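Local coordinates for transcriptional regulatory protein FIXJ (Sinorhizobium meliloti, PDB 1DCK) that activates transcription of the nitrogen-fixation regulators nifA and fixK when phosphorylated by the sensor kinase FixL, here represented by its unphosphorylated receiver domain, at the manganese (II) ion site. Coordinates in Å, arbitrary orientation; residue numbers count along the deposited sequence, not the author numbering.

The manganese (II) ion site. Residues 10-12, 54, 56-57, 104. With MN (manganese (II) ion), chain B.
The backbone carbonyl O of Arg56 binds MN at 2.4 Å in the acidic pocket of the receiver domain, where the loop after strand 5-9 meets the end of strand 49-54. Water 1, its O 2.5 Å from MN, lies nearly opposite that carbonyl, with an O–Mn–O angle of 163°. Two carboxylates bind through one oxygen each: Asp11 OD1 is 2.4 Å from MN and Asp54 OD1 2.5 Å, while each OD2 stands back, so neither group chelates. The two OD1 atoms subtend 97° at MN, close to a right angle. Asp54 reaches the ion with CG anti to its backbone N (chi1 -174°); Asp11 does so with CG in the crowded position between backbone N and carbonyl carbon. The angles suggest a distorted octahedron with some positions not modelled, perhaps waters.

Asp10 acts from the second shell, its OD1 holding water 1 at 2.9 Å. That same oxygen accepts the Glu12 backbone N-H from above the carboxylate plane, which probably helps fix the loop. Glu12 OE1 grips the water from another direction, 2.8 Å away. The conserved receiver-domain lysine, Lys104, extends to bring NZ to a salt bridge with Asp54 OD2 (3.4 Å), weak as a hydrogen bond, and to a looser one with Glu12 OE1; its charge probably offsets some of the acidic cluster's. Manganese here replaces the natural Mg(2+), the cofactor for phosphoryl transfer to Asp54, the phosphoacceptor aspartate, through which FixJ is switched on.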
ATOM      1  N   ASP A  10      -7.645  -1.771   0.116  1.00 25.38           N
ATOM      2  CA  ASP A  10      -8.025  -3.105  -0.361  1.00 30.80           C
ATOM      3  C   ASP A  10      -9.506  -3.066  -0.745  1.00 31.71           C
ATOM      4  O   ASP A  10     -10.284  -2.343  -0.137  1.00 31.63           O
ATOM      5  CB  ASP A  10      -7.816  -4.157   0.734  1.00 33.80           C
ATOM      6  CG  ASP A  10      -7.673  -5.575   0.180  1.00 37.60           C
ATOM      7  OD1 ASP A  10      -8.315  -5.937  -0.845  1.00 39.10           O
ATOM      8  OD2 ASP A  10      -6.878  -6.331   0.773  1.00 40.42           O
ATOM      9  N   ASP A  11      -9.887  -3.817  -1.772  1.00 34.25           N
ATOM     10  CA  ASP A  11     -11.289  -3.844  -2.188  1.00 35.74           C
ATOM     11  C   ASP A  11     -12.096  -4.784  -1.287  1.00 35.55           C
ATOM     12  O   ASP A  11     -13.268  -4.533  -1.046  1.00 34.89           O
ATOM     13  CB  ASP A  11     -11.425  -4.253  -3.657  1.00 38.11           C
ATOM     14  CG  ASP A  11     -11.044  -5.693  -3.896  1.00 39.66           C
ATOM     15  OD1 ASP A  11      -9.840  -6.008  -3.780  1.00 41.30           O
ATOM     16  OD2 ASP A  11     -11.948  -6.505  -4.194  1.00 40.03           O
ATOM     17  N   GLU A  12     -11.462  -5.857  -0.798  1.00 35.74           N
ATOM     18  CA  GLU A  12     -12.126  -6.811   0.101  1.00 36.86           C
ATOM     19  C   GLU A  12     -11.994  -6.313   1.543  1.00 37.51           C
ATOM     20  O   GLU A  12     -10.885  -6.299   2.089  1.00 38.10           O
ATOM     21  CB  GLU A  12     -11.479  -8.206   0.026  1.00 36.83           C
ATOM     22  CG  GLU A  12     -11.282  -8.803  -1.372  1.00 39.44           C
ATOM     23  CD  GLU A  12     -10.797 -10.266  -1.334  1.00 41.30           C
ATOM     24  OE1 GLU A  12      -9.682 -10.558  -1.833  1.00 40.92           O
ATOM     25  OE2 GLU A  12     -11.542 -11.130  -0.806  1.00 41.58           O
ATOM     26  N   ASP A  54      -3.718  -3.064  -2.532  1.00 27.26           N
ATOM     27  CA  ASP A  54      -3.948  -4.288  -3.267  1.00 28.95           C
ATOM     28  C   ASP A  54      -3.861  -3.919  -4.762  1.00 30.75           C
ATOM     29  O   ASP A  54      -4.057  -2.754  -5.129  1.00 30.42           O
ATOM     30  CB  ASP A  54      -5.302  -4.872  -2.915  1.00 31.57           C
ATOM     31  CG  ASP A  54      -5.516  -6.226  -3.540  1.00 32.36           C
ATOM     32  OD1 ASP A  54      -6.237  -6.259  -4.541  1.00 33.10           O
ATOM     33  OD2 ASP A  54      -4.926  -7.238  -3.075  1.00 34.06           O
ATOM     34  N   ARG A  56      -5.254  -6.004  -7.768  1.00 34.06           N
ATOM     35  CA  ARG A  56      -6.517  -6.307  -8.441  1.00 35.64           C
ATOM     36  C   ARG A  56      -7.743  -5.765  -7.699  1.00 35.24           C
ATOM     37  O   ARG A  56      -8.263  -6.402  -6.803  1.00 36.41           O
ATOM     38  CB  ARG A  56      -6.650  -7.824  -8.672  1.00 35.67           C
ATOM     39  N   MET A  57      -8.177  -4.563  -8.063  1.00 36.58           N
ATOM     40  CA  MET A  57      -9.356  -3.941  -7.466  1.00 36.55           C
ATOM     41  C   MET A  57     -10.165  -3.429  -8.671  1.00 37.85           C
ATOM     42  O   MET A  57      -9.720  -2.550  -9.405  1.00 36.87           O
ATOM     43  CB  MET A  57      -8.960  -2.786  -6.532  1.00 36.60           C
ATOM     44  CG  MET A  57      -8.009  -3.168  -5.393  1.00 35.07           C
ATOM     45  SD  MET A  57      -7.728  -1.812  -4.204  1.00 34.62           S
ATOM     46  CE  MET A  57      -6.597  -0.703  -5.261  1.00 31.20           C
ATOM     47  N   LYS A 104       0.618 -12.585  -2.124  1.00 26.78           N
ATOM     48  CA  LYS A 104      -0.227 -13.174  -1.089  1.00 27.00           C
ATOM     49  C   LYS A 104      -0.506 -14.659  -1.410  1.00 26.71           C
ATOM     50  O   LYS A 104      -0.286 -15.090  -2.539  1.00 24.12           O
ATOM     51  CB  LYS A 104      -1.531 -12.389  -0.931  1.00 30.80           C
ATOM     52  CG  LYS A 104      -2.361 -12.160  -2.186  1.00 30.33           C
ATOM     53  CD  LYS A 104      -3.676 -11.513  -1.761  1.00 32.50           C
ATOM     54  CE  LYS A 104      -4.588 -11.177  -2.926  1.00 33.11           C
ATOM     55  NZ  LYS A 104      -5.810 -10.466  -2.427  1.00 32.69           N
TER
HETATM   56 MN    MN B1001      -8.355  -7.630  -4.773  1.00 42.51          MN
HETATM   57  O   HOH W   1      -8.022  -8.376  -2.393  1.00 37.94           O